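Long-range contacts in aminotransferase AspB (Helicobacter pylori 26695, PDB 3EZS), which probably catalyses transfer of amino groups between amino acids and keto acids, with pyridoxal 5'-phosphate as cofactor: residues I19-G25 and Y327-I332; Q34-P38 and S233-G237; I288-L293 and L354-T358; I333-A337 and Y349-A353. All blocks are in the same frame, centred on the assembly; numbering follows the deposited sequence.

In the fold
The N-terminal chain leaves helix 8-16, and interaction 1 lays its residues 19-25 against the end of helix 319-330, closing a loop of about 300 residues. A few residues on, 34-38 reach the loop before strand 241-245 of the large sheet; interaction 2 therefore falls wholly within the span of interaction 1. Interaction 3 joins helix 280-299 to the loop before helix 358-372, closing about 60 residues, and crosses interaction 1 along the chain. Interaction 4, a short strand pairing that closes a loop of 11 residues, lies within the span of interaction 3 and starts where interaction 1 stops, with Tyr327 packing on Ile333. Interactions 2 and 3 touch through Gln34 and Phe35.

Interaction 1: residues I19-G25 and Y327-I332; sequences ITPKKRG and YQNEGI
Pro21 and Lys22 pack on Tyr327 and Gln328 in the last turn of helix 319-330, a helix end where Gly331 leaves helical geometry with positive phi (71°), while its N still bonds to Tyr327 O. Segment 19-25, without regular structure, runs over this end.

One backbone hydrogen bond joins the two: Lys22 N donates to Gln328 O at 2.9 Å and nearly straight, 162° at the hydrogen. Two CA-H...O contacts go with it. Pro21 CA approaches the same Gln328 O, and Gly331 CA, with no side chain to hold segment 19-25 off, comes within 3.2 Å of Lys23 O.

The apolar part centres on the Tyr327 ring. Pro21 CG sits over one face, 3.7 Å from the ring centroid, in a CH-pi contact, displaced toward the phenol end. Ile19 CG2 comes in obliquely, 3.8 Å from Tyr327 CD2, and also rests on the backbone of Gln328.

Charge and water bind the outer side. Lys23, extended beyond CG, reaches out beside Glu330, both pointing the same way, and its NZ forms a long salt bridge of 3.6 Å with Glu330 OE1; Glu330 OE2 is taken by Tyr371 of helix 358-372. A single water completes the pair, accepting from Lys23 NZ at 2.8 Å and donating to Glu330 OE1 at 2.9 Å.

Interaction 2: residues Q34-P38 and S233-G237; sequences QFETP and SSAPG
Thr37 and Ser234 are the closest backbone neighbours here, their CA atoms 5.4 Å apart. Residues 35-38 run extended toward the start of helix 39-46, with Pro38 at its N-cap position, whereas 233-237 is a tight loop in which Ser234 has left-handed backbone angles (phi 45°, psi 46°) before the chain enters a 3-10 turn. The loop begins one residue beyond the Ser-Leu-Ser-Lys sequence that in related aminotransferases carries the cofactor-binding lysine.

The contact turns on Ser234 O. Thr37 OG1 donates to it at 2.7 Å, lying in the carbonyl plane, and Thr37 CA adds a longer CA-H...O contact to the same oxygen. With chi1 at -67°, the hydroxyl stands anti to Thr37's own carbonyl carbon, which leaves CG2 to meet Ala235 CB at 4.2 Å. Next along, Pro38 CD rests against Ser233 O at 3.4 Å. At the other end Ser234 OG meets the Phe35 ring at its edge, 3.7 Å from CD2.

The second subunit adds to this: Asn53 of that subunit donates to Phe35 O and packs on Thr37 and Pro236. Ser233 OG is held by His281 of helix 280-299.

Chemically, then, one conventional hydrogen bond links segment 34-38 to the loop, accompanied by a CA-H...O contact and non-bonded touches; the hydroxyl and the carbonyl, both on buried residues, satisfy each other.

Interaction 3: residues I288-L293 and L354-T358; sequences IYANNL and LVYDT
Asn292 ND2 is gripped by two carbonyls of the loop opposite: it donates to Leu354 O at 2.8 Å and to Tyr356 O at 3.0 Å. The two bonds differ in shape. The amide nitrogen lies nearly in line with the C=O of Tyr356 but stands 50° above the carbonyl plane of Leu354. The other end of the same amide is engaged too, since Thr358 OG1 donates to Asn292 OD1 at 2.7 Å. Asn292 CG stands beside its backbone N (chi1 -67°), which carries the amide toward segment 354-358. Three bonds therefore fix the rotation of this buried side chain, which acts as a polar bridge from helix 280-299 to Leu354, Tyr356 and Thr358.

Thr358 OG1 also accepts from a water at 2.9 Å, and that water takes a hydrogen from Asn291 ND2, giving a second, solvent-mediated link to the helix. Around the amide the packing is mixed. Asn292 CB lies 3.8 Å from Leu354 CB. Tyr289 turns the edge of its ring to Leu354 O, with CD1 at 3.5 Å, while Ile288 lies across Asp357 at about a right angle, its CG2 3.8 Å from OD1.

The loop follows directly on strand 349-353 and leads into helix 358-372. Leu361 and Leu365 of that helix cover Leu354, Ala296 of helix 280-299 flanks the same leucine, and the Tyr289 ring meets Phe310, just before strand 311-315.

Interaction 4: residues I333-A337 and Y349-A353; sequences ITLPA and YVRLA
Leu335 and Arg351 form the hydrogen-bonded pair of an antiparallel ladder in the small three-stranded sheet near the C-terminal end of the chain, and the same arginine appears to be the one that, in aminotransferases of this fold, binds the substrate carboxylate. Arg351 N donates to Leu335 O over a short 2.6 Å at 168°, and Leu335 N returns a longer bond of 3.2 Å to Arg351 O. Next comes a non-hydrogen-bonded pair, Pro336 with Val350, whose CA atoms are 4.2 Å apart; proline fits there because no N-H is required toward the partner strand. Beyond it Ala337 N donates to Tyr349 O at 3.0 Å, from well above the carbonyl plane.

On the face that carries Leu335 and Arg351 the two side chains run alongside each other. Leu335, with CG anti to its nitrogen (chi1 180°), places CD2 about 3.5 Å above the guanidinium plane, toward its rim. The group is further held by bonds from NH2 to Gly29 O and from NH1 to Asn165 OD1.

Thr334 lies beside Leu352, where Thr334 CG2 and Leu352 CD2 press together at 3.5 Å, closer than usual for two carbons, and Thr334 OG1 touches Val350 CG1 at 3.7 Å. At the far end Ala337 CB meets Tyr349 CB.

Strand 349-353 is the middle strand, with 311-315 along its other edge. Helix 319-330 covers Thr334 and Pro336 through Ala323, and helix 8-16 reaches Pro336 through Leu12 and Leu15.

Interaction 1: residues I19-G25 and Y327-I332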
loop_
_atom_site.group_PDB
_atom_site.type_symbol
_atom_site.label_atom_id
_atom_site.label_comp_id
_atom_site.label_asym_id
_atom_site.label_seq_id
_atom_site.Cartn_x
_atom_site.Cartn_y
_atom_site.Cartn_z
ATOM N N ILE A 19 36.328 -0.653 6.233
ATOM C CA ILE A 19 37.169 -1.175 5.150
ATOM C C ILE A 19 37.161 -0.319 3.874
ATOM O O ILE A 19 36.107 0.126 3.409
ATOM C CB ILE A 19 36.754 -2.611 4.758
ATOM C CG1 ILE A 19 36.788 -3.548 5.965
ATOM C CG2 ILE A 19 37.678 -3.152 3.669
ATOM C CD1 ILE A 19 36.274 -4.960 5.657
ATOM N N THR A 20 38.360 -0.113 3.323
ATOM C CA THR A 20 38.574 0.589 2.067
ATOM C C THR A 20 39.064 -0.489 1.082
ATOM O O THR A 20 40.146 -1.026 1.258
ATOM C CB THR A 20 39.629 1.700 2.233
ATOM O OG1 THR A 20 39.162 2.669 3.195
ATOM C CG2 THR A 20 39.906 2.380 0.900
ATOM N N PRO A 21 38.258 -0.847 0.068
ATOM C CA PRO A 21 38.676 -1.912 -0.856
ATOM C C PRO A 21 39.926 -1.581 -1.649
ATOM O O PRO A 21 40.070 -0.453 -2.122
ATOM C CB PRO A 21 37.499 -2.024 -1.824
ATOM C CG PRO A 21 36.382 -1.432 -1.117
ATOM C CD PRO A 21 36.937 -0.329 -0.293
ATOM N N LYS A 22 40.816 -2.558 -1.787
ATOM C CA LYS A 22 42.053 -2.364 -2.540
ATOM C C LYS A 22 41.785 -2.482 -4.050
ATOM O O LYS A 22 42.589 -2.016 -4.843
ATOM C CB LYS A 22 43.106 -3.379 -2.117
ATOM C CG LYS A 22 43.545 -3.270 -0.679
ATOM C CD LYS A 22 44.574 -4.333 -0.355
ATOM C CE LYS A 22 45.005 -4.259 1.097
ATOM N NZ LYS A 22 46.055 -5.273 1.407
ATOM N N LYS A 23 40.658 -3.103 -4.410
ATOM C CA LYS A 23 40.211 -3.280 -5.799
ATOM C C LYS A 23 38.727 -2.957 -5.934
ATOM O O LYS A 23 38.004 -2.900 -4.938
ATOM C CB LYS A 23 40.419 -4.728 -6.263
ATOM C CG LYS A 23 41.873 -5.099 -6.448
ATOM C CD LYS A 23 42.028 -6.568 -6.795
ATOM C CE LYS A 23 43.488 -6.943 -7.000
ATOM N NZ LYS A 23 43.689 -8.427 -7.019
ATOM N N ARG A 24 38.298 -2.708 -7.171
ATOM C CA ARG A 24 36.877 -2.528 -7.519
ATOM C C ARG A 24 36.326 -3.901 -7.950
ATOM O O ARG A 24 36.942 -4.566 -8.778
ATOM C CB ARG A 24 36.769 -1.520 -8.667
ATOM C CG ARG A 24 35.445 -1.375 -9.359
ATOM C CD ARG A 24 34.368 -0.776 -8.511
ATOM N NE ARG A 24 34.598 0.628 -8.177
ATOM C CZ ARG A 24 33.707 1.388 -7.535
ATOM N NH1 ARG A 24 32.516 0.910 -7.183
ATOM N NH2 ARG A 24 33.992 2.649 -7.254
ATOM N N GLY A 25 35.185 -4.310 -7.396
ATOM C CA GLY A 25 34.535 -5.568 -7.741
ATOM C C GLY A 25 33.018 -5.478 -7.702
ATOM O O GLY A 25 32.473 -4.463 -7.288
ATOM N N TYR A 327 35.835 -8.208 0.418
ATOM C CA TYR A 327 35.619 -6.802 0.132
ATOM C C TYR A 327 36.915 -5.997 0.243
ATOM O O TYR A 327 37.212 -5.151 -0.606
ATOM C CB TYR A 327 34.573 -6.243 1.074
ATOM C CG TYR A 327 34.204 -4.819 0.790
ATOM C CD1 TYR A 327 33.537 -4.481 -0.387
ATOM C CD2 TYR A 327 34.459 -3.811 1.715
ATOM C CE1 TYR A 327 33.175 -3.168 -0.657
ATOM C CE2 TYR A 327 34.099 -2.495 1.455
ATOM C CZ TYR A 327 33.448 -2.183 0.273
ATOM O OH TYR A 327 33.078 -0.887 0.011
ATOM N N GLN A 328 37.664 -6.246 1.306
ATOM C CA GLN A 328 38.943 -5.599 1.544
ATOM C C GLN A 328 39.915 -5.801 0.389
ATOM O O GLN A 328 40.508 -4.854 -0.100
ATOM C CB GLN A 328 39.533 -6.209 2.822
ATOM C CG GLN A 328 40.966 -5.894 3.180
ATOM C CD GLN A 328 41.178 -4.469 3.575
ATOM O OE1 GLN A 328 41.427 -4.185 4.748
ATOM N NE2 GLN A 328 41.059 -3.547 2.612
ATOM N N ASN A 329 40.065 -7.047 -0.033
ATOM C CA ASN A 329 41.005 -7.420 -1.071
ATOM C C ASN A 329 40.536 -7.331 -2.528
ATOM O O ASN A 329 41.343 -7.037 -3.415
ATOM C CB ASN A 329 41.462 -8.852 -0.828
ATOM C CG ASN A 329 42.260 -9.005 0.449
ATOM O OD1 ASN A 329 43.208 -8.278 0.690
ATOM N ND2 ASN A 329 41.905 -9.992 1.241
ATOM N N GLU A 330 39.261 -7.619 -2.774
ATOM C CA GLU A 330 38.744 -7.648 -4.134
ATOM C C GLU A 330 37.650 -6.657 -4.466
ATOM O O GLU A 330 37.305 -6.514 -5.637
ATOM C CB GLU A 330 38.213 -9.056 -4.435
ATOM C CG GLU A 330 39.214 -10.170 -4.197
ATOM C CD GLU A 330 40.459 -10.041 -5.056
ATOM O OE1 GLU A 330 40.391 -9.430 -6.140
ATOM O OE2 GLU A 330 41.514 -10.550 -4.636
ATOM N N GLY A 331 37.118 -5.972 -3.457
ATOM C CA GLY A 331 35.990 -5.062 -3.638
ATOM C C GLY A 331 34.675 -5.767 -3.919
ATOM O O GLY A 331 33.674 -5.106 -4.218
ATOM N N ILE A 332 34.654 -7.101 -3.816
ATOM C CA ILE A 332 33.449 -7.862 -4.108
ATOM C C ILE A 332 32.592 -7.930 -2.860
ATOM O O ILE A 332 33.059 -8.376 -1.810
ATOM C CB ILE A 332 33.778 -9.286 -4.617
ATOM C CG1 ILE A 332 34.523 -9.225 -5.958
ATOM C CG2 ILE A 332 32.504 -10.121 -4.734
ATOM C CD1 ILE A 332 35.204 -10.520 -6.355
HETATM O O HOH W 1 33.501 0.663 2.861
HETATM O O HOH W 2 41.760 -9.659 -8.694
HETATM O O HOH W 3 34.087 -2.344 -5.148
#

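Interaction 2: residues Q34-P38 and S233-G237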
loop_
_atom_site.group_PDB
_atom_site.type_symbol
_atom_site.label_atom_id
_atom_site.label_comp_id
_atom_site.label_asym_id
_atom_site.label_seq_id
_atom_site.Cartn_x
_atom_site.Cartn_y
_atom_site.Cartn_z
ATOM N N GLN A 34 19.513 -6.482 -12.554
ATOM C CA GLN A 34 20.193 -5.332 -13.156
ATOM C C GLN A 34 19.967 -5.252 -14.674
ATOM O O GLN A 34 20.928 -5.143 -15.442
ATOM C CB GLN A 34 21.699 -5.440 -12.857
ATOM C CG GLN A 34 22.053 -5.552 -11.354
ATOM C CD GLN A 34 21.621 -4.337 -10.534
ATOM O OE1 GLN A 34 22.120 -3.230 -10.739
ATOM N NE2 GLN A 34 20.707 -4.549 -9.585
ATOM N N PHE A 35 18.704 -5.309 -15.095
ATOM C CA PHE A 35 18.357 -5.308 -16.512
ATOM C C PHE A 35 17.315 -4.241 -16.787
ATOM O O PHE A 35 16.610 -3.809 -15.887
ATOM C CB PHE A 35 17.793 -6.667 -16.922
ATOM C CG PHE A 35 18.665 -7.822 -16.539
ATOM C CD1 PHE A 35 19.962 -7.916 -17.027
ATOM C CD2 PHE A 35 18.198 -8.824 -15.711
ATOM C CE1 PHE A 35 20.784 -8.977 -16.676
ATOM C CE2 PHE A 35 19.017 -9.893 -15.361
ATOM C CZ PHE A 35 20.313 -9.963 -15.845
ATOM N N GLU A 36 17.225 -3.823 -18.036
ATOM C CA GLU A 36 16.254 -2.828 -18.440
ATOM C C GLU A 36 14.873 -3.456 -18.512
ATOM O O GLU A 36 14.720 -4.662 -18.731
ATOM C CB GLU A 36 16.621 -2.243 -19.799
ATOM C CG GLU A 36 17.928 -1.487 -19.847
ATOM C CD GLU A 36 17.962 -0.229 -18.974
ATOM O OE1 GLU A 36 16.910 0.427 -18.779
ATOM O OE2 GLU A 36 19.067 0.115 -18.502
ATOM N N THR A 37 13.857 -2.645 -18.274
ATOM C CA THR A 37 12.483 -3.116 -18.393
ATOM C C THR A 37 12.171 -3.236 -19.892
ATOM O O THR A 37 12.514 -2.334 -20.654
ATOM C CB THR A 37 11.513 -2.146 -17.702
ATOM O OG1 THR A 37 11.763 -2.184 -16.290
ATOM C CG2 THR A 37 10.046 -2.544 -17.995
ATOM N N PRO A 38 11.591 -4.366 -20.331
ATOM C CA PRO A 38 11.288 -4.514 -21.759
ATOM C C PRO A 38 10.490 -3.355 -22.342
ATOM O O PRO A 38 9.537 -2.873 -21.716
ATOM C CB PRO A 38 10.479 -5.808 -21.809
ATOM C CG PRO A 38 11.036 -6.595 -20.656
ATOM C CD PRO A 38 11.261 -5.588 -19.582
ATOM N N SER A 233 9.873 -10.152 -14.796
ATOM C CA SER A 233 9.866 -9.212 -15.922
ATOM C C SER A 233 10.791 -8.018 -15.792
ATOM O O SER A 233 10.684 -7.085 -16.571
ATOM C CB SER A 233 8.434 -8.715 -16.126
ATOM O OG SER A 233 7.511 -9.802 -16.196
ATOM N N SER A 234 11.726 -8.051 -14.849
ATOM C CA SER A 234 12.629 -6.905 -14.592
ATOM C C SER A 234 11.851 -5.578 -14.567
ATOM O O SER A 234 12.255 -4.570 -15.189
ATOM C CB SER A 234 13.759 -6.838 -15.619
ATOM O OG SER A 234 14.543 -8.017 -15.615
ATOM N N ALA A 235 10.736 -5.612 -13.841
ATOM C CA ALA A 235 9.830 -4.484 -13.701
ATOM C C ALA A 235 9.337 -4.337 -12.263
ATOM O O ALA A 235 8.123 -4.310 -12.057
ATOM C CB ALA A 235 8.622 -4.672 -14.639
ATOM N N PRO A 236 10.256 -4.238 -11.271
ATOM C CA PRO A 236 9.851 -4.064 -9.871
ATOM C C PRO A 236 9.069 -2.778 -9.643
ATOM O O PRO A 236 8.225 -2.748 -8.765
ATOM C CB PRO A 236 11.186 -4.016 -9.110
ATOM C CG PRO A 236 12.177 -3.567 -10.121
ATOM C CD PRO A 236 11.728 -4.254 -11.385
ATOM N N GLY A 237 9.301 -1.750 -10.458
ATOM C CA GLY A 237 8.556 -0.494 -10.330
ATOM C C GLY A 237 7.049 -0.581 -10.560
ATOM O O GLY A 237 6.308 0.297 -10.122
#

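Interaction 3: residues I288-L293 and L354-T358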
loop_
_atom_site.group_PDB
_atom_site.type_symbol
_atom_site.label_atom_id
_atom_site.label_comp_id
_atom_site.label_asym_id
_atom_site.label_seq_id
_atom_site.Cartn_x
_atom_site.Cartn_y
_atom_site.Cartn_z
ATOM N N ILE A 288 19.164 -16.096 -18.648
ATOM C CA ILE A 288 20.356 -15.473 -18.080
ATOM C C ILE A 288 20.594 -16.035 -16.679
ATOM O O ILE A 288 21.707 -16.425 -16.348
ATOM C CB ILE A 288 20.252 -13.932 -17.998
ATOM C CG1 ILE A 288 20.181 -13.297 -19.387
ATOM C CG2 ILE A 288 21.471 -13.336 -17.285
ATOM C CD1 ILE A 288 19.845 -11.791 -19.317
ATOM N N TYR A 289 19.546 -16.094 -15.868
ATOM C CA TYR A 289 19.685 -16.657 -14.528
ATOM C C TYR A 289 20.005 -18.155 -14.579
ATOM O O TYR A 289 20.713 -18.652 -13.714
ATOM C CB TYR A 289 18.443 -16.421 -13.673
ATOM C CG TYR A 289 18.075 -14.962 -13.475
ATOM C CD1 TYR A 289 18.989 -14.055 -12.966
ATOM C CD2 TYR A 289 16.793 -14.506 -13.769
ATOM C CE1 TYR A 289 18.648 -12.708 -12.779
ATOM C CE2 TYR A 289 16.438 -13.176 -13.587
ATOM C CZ TYR A 289 17.366 -12.285 -13.093
ATOM O OH TYR A 289 16.999 -10.984 -12.910
ATOM N N ALA A 290 19.488 -18.858 -15.591
ATOM C CA ALA A 290 19.775 -20.278 -15.793
ATOM C C ALA A 290 21.258 -20.455 -16.009
ATOM O O ALA A 290 21.879 -21.293 -15.355
ATOM C CB ALA A 290 19.016 -20.823 -16.995
ATOM N N ASN A 291 21.811 -19.654 -16.920
ATOM C CA ASN A 291 23.252 -19.679 -17.222
ATOM C C ASN A 291 24.144 -19.202 -16.087
ATOM O O ASN A 291 25.294 -19.649 -15.984
ATOM C CB ASN A 291 23.555 -18.905 -18.501
ATOM C CG ASN A 291 23.011 -19.598 -19.750
ATOM O OD1 ASN A 291 22.934 -20.826 -19.801
ATOM N ND2 ASN A 291 22.679 -18.815 -20.775
ATOM N N ASN A 292 23.637 -18.304 -15.240
ATOM C CA ASN A 292 24.397 -17.861 -14.058
ATOM C C ASN A 292 24.596 -19.022 -13.086
ATOM O O ASN A 292 25.716 -19.262 -12.637
ATOM C CB ASN A 292 23.722 -16.670 -13.351
ATOM C CG ASN A 292 23.723 -15.410 -14.192
ATOM O OD1 ASN A 292 24.379 -15.358 -15.231
ATOM N ND2 ASN A 292 23.003 -14.380 -13.743
ATOM N N LEU A 293 23.516 -19.755 -12.789
ATOM C CA LEU A 293 23.589 -20.919 -11.894
ATOM C C LEU A 293 24.512 -22.008 -12.447
ATOM O O LEU A 293 25.264 -22.617 -11.689
ATOM C CB LEU A 293 22.198 -21.539 -11.654
ATOM C CG LEU A 293 21.109 -20.775 -10.914
ATOM C CD1 LEU A 293 19.804 -21.607 -10.850
ATOM C CD2 LEU A 293 21.574 -20.384 -9.506
ATOM N N LEU A 354 23.089 -13.644 -8.094
ATOM C CA LEU A 354 23.600 -13.642 -9.470
ATOM C C LEU A 354 22.657 -12.853 -10.390
ATOM O O LEU A 354 22.005 -13.399 -11.280
ATOM C CB LEU A 354 23.827 -15.075 -9.958
ATOM C CG LEU A 354 24.680 -15.964 -9.040
ATOM C CD1 LEU A 354 24.978 -17.246 -9.764
ATOM C CD2 LEU A 354 25.991 -15.305 -8.554
ATOM N N VAL A 355 22.650 -11.541 -10.172
ATOM C CA VAL A 355 21.718 -10.630 -10.832
ATOM C C VAL A 355 22.332 -9.834 -11.988
ATOM O O VAL A 355 21.764 -8.829 -12.421
ATOM C CB VAL A 355 21.039 -9.708 -9.771
ATOM C CG1 VAL A 355 20.240 -10.558 -8.777
ATOM C CG2 VAL A 355 22.066 -8.851 -9.034
ATOM N N TYR A 356 23.464 -10.304 -12.511
ATOM C CA TYR A 356 24.129 -9.642 -13.636
ATOM C C TYR A 356 24.117 -10.541 -14.869
ATOM O O TYR A 356 23.889 -11.741 -14.762
ATOM C CB TYR A 356 25.572 -9.298 -13.291
ATOM C CG TYR A 356 25.685 -8.321 -12.172
ATOM C CD1 TYR A 356 25.720 -8.759 -10.862
ATOM C CD2 TYR A 356 25.762 -6.957 -12.410
ATOM C CE1 TYR A 356 25.825 -7.889 -9.827
ATOM C CE2 TYR A 356 25.851 -6.062 -11.368
ATOM C CZ TYR A 356 25.885 -6.539 -10.069
ATOM O OH TYR A 356 25.976 -5.679 -8.994
ATOM N N ASP A 357 24.368 -9.955 -16.036
ATOM C CA ASP A 357 24.476 -10.741 -17.255
ATOM C C ASP A 357 25.655 -11.718 -17.073
ATOM O O ASP A 357 26.705 -11.358 -16.523
ATOM C CB ASP A 357 24.692 -9.853 -18.484
ATOM C CG ASP A 357 24.422 -10.583 -19.783
ATOM O OD1 ASP A 357 23.674 -11.604 -19.791
ATOM O OD2 ASP A 357 24.945 -10.114 -20.811
ATOM N N THR A 358 25.475 -12.946 -17.558
ATOM C CA THR A 358 26.432 -14.031 -17.321
ATOM C C THR A 358 27.931 -13.721 -17.542
ATOM O O THR A 358 28.753 -14.061 -16.700
ATOM C CB THR A 358 26.008 -15.272 -18.090
ATOM O OG1 THR A 358 24.598 -15.503 -17.876
ATOM C CG2 THR A 358 26.841 -16.488 -17.641
HETATM O O HOH W 4 23.356 -15.792 -20.481
#

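Interaction 4: residues I333-A337 and Y349-A353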
loop_
_atom_site.group_PDB
_atom_site.type_symbol
_atom_site.label_atom_id
_atom_site.label_comp_id
_atom_site.label_asym_id
_atom_site.label_seq_id
_atom_site.Cartn_x
_atom_site.Cartn_y
_atom_site.Cartn_z
ATOM N N ILE A 333 31.336 -7.511 -2.979
ATOM C CA ILE A 333 30.399 -7.498 -1.853
ATOM C C ILE A 333 29.553 -8.765 -1.846
ATOM O O ILE A 333 28.936 -9.110 -2.857
ATOM C CB ILE A 333 29.429 -6.278 -1.935
ATOM C CG1 ILE A 333 30.204 -4.956 -1.839
ATOM C CG2 ILE A 333 28.330 -6.369 -0.863
ATOM C CD1 ILE A 333 29.395 -3.693 -2.267
ATOM N N THR A 334 29.556 -9.460 -0.709
ATOM C CA THR A 334 28.741 -10.657 -0.488
ATOM C C THR A 334 27.958 -10.449 0.811
ATOM O O THR A 334 28.323 -9.607 1.630
ATOM C CB THR A 334 29.612 -11.937 -0.434
ATOM O OG1 THR A 334 30.434 -11.930 0.747
ATOM C CG2 THR A 334 30.513 -12.048 -1.704
ATOM N N LEU A 335 26.880 -11.208 0.995
ATOM C CA LEU A 335 26.009 -11.087 2.162
ATOM C C LEU A 335 26.177 -12.272 3.126
ATOM O O LEU A 335 25.830 -13.408 2.778
ATOM C CB LEU A 335 24.535 -11.017 1.716
ATOM C CG LEU A 335 23.438 -10.893 2.792
ATOM C CD1 LEU A 335 23.582 -9.566 3.605
ATOM C CD2 LEU A 335 22.029 -11.006 2.185
ATOM N N PRO A 336 26.721 -12.021 4.328
ATOM C CA PRO A 336 26.762 -13.084 5.324
ATOM C C PRO A 336 25.332 -13.548 5.632
ATOM O O PRO A 336 24.458 -12.701 5.917
ATOM C CB PRO A 336 27.373 -12.394 6.547
ATOM C CG PRO A 336 28.103 -11.263 6.036
ATOM C CD PRO A 336 27.341 -10.788 4.842
ATOM N N ALA A 337 25.096 -14.863 5.570
ATOM C CA ALA A 337 23.755 -15.421 5.793
ATOM C C ALA A 337 23.266 -15.264 7.228
ATOM O O ALA A 337 22.061 -15.406 7.492
ATOM C CB ALA A 337 23.676 -16.883 5.340
ATOM N N TYR A 349 27.949 -19.337 6.032
ATOM C CA TYR A 349 27.607 -19.069 4.639
ATOM C C TYR A 349 27.566 -17.604 4.276
ATOM O O TYR A 349 27.337 -16.739 5.138
ATOM C CB TYR A 349 26.206 -19.621 4.341
ATOM C CG TYR A 349 26.103 -21.119 4.465
ATOM C CD1 TYR A 349 25.856 -21.710 5.699
ATOM C CD2 TYR A 349 26.268 -21.944 3.351
ATOM C CE1 TYR A 349 25.771 -23.075 5.821
ATOM C CE2 TYR A 349 26.193 -23.317 3.464
ATOM C CZ TYR A 349 25.941 -23.876 4.705
ATOM O OH TYR A 349 25.875 -25.232 4.855
ATOM N N VAL A 350 27.804 -17.331 2.987
ATOM C CA VAL A 350 27.547 -16.005 2.411
ATOM C C VAL A 350 26.574 -16.299 1.285
ATOM O O VAL A 350 26.645 -17.376 0.653
ATOM C CB VAL A 350 28.783 -15.212 1.857
ATOM C CG1 VAL A 350 29.716 -14.804 2.991
ATOM C CG2 VAL A 350 29.526 -15.970 0.737
ATOM N N ARG A 351 25.643 -15.374 1.069
ATOM C CA ARG A 351 24.706 -15.482 -0.008
ATOM C C ARG A 351 25.243 -14.616 -1.134
ATOM O O ARG A 351 25.715 -13.493 -0.889
ATOM C CB ARG A 351 23.312 -14.987 0.378
ATOM C CG ARG A 351 22.274 -15.318 -0.695
ATOM C CD ARG A 351 20.988 -14.545 -0.521
ATOM N NE ARG A 351 21.144 -13.131 -0.877
ATOM C CZ ARG A 351 20.172 -12.237 -0.733
ATOM N NH1 ARG A 351 18.965 -12.610 -0.317
ATOM N NH2 ARG A 351 20.390 -10.978 -1.043
ATOM N N LEU A 352 25.147 -15.144 -2.354
ATOM C CA LEU A 352 25.544 -14.451 -3.575
ATOM C C LEU A 352 24.272 -14.306 -4.446
ATOM O O LEU A 352 23.536 -15.282 -4.616
ATOM C CB LEU A 352 26.589 -15.259 -4.359
ATOM C CG LEU A 352 27.901 -15.749 -3.723
ATOM C CD1 LEU A 352 28.749 -16.422 -4.792
ATOM C CD2 LEU A 352 28.687 -14.641 -3.075
ATOM N N ALA A 353 24.039 -13.104 -4.990
ATOM C CA ALA A 353 22.872 -12.806 -5.812
ATOM C C ALA A 353 23.355 -12.642 -7.248
ATOM O O ALA A 353 23.960 -11.630 -7.583
ATOM C CB ALA A 353 22.158 -11.524 -5.300
#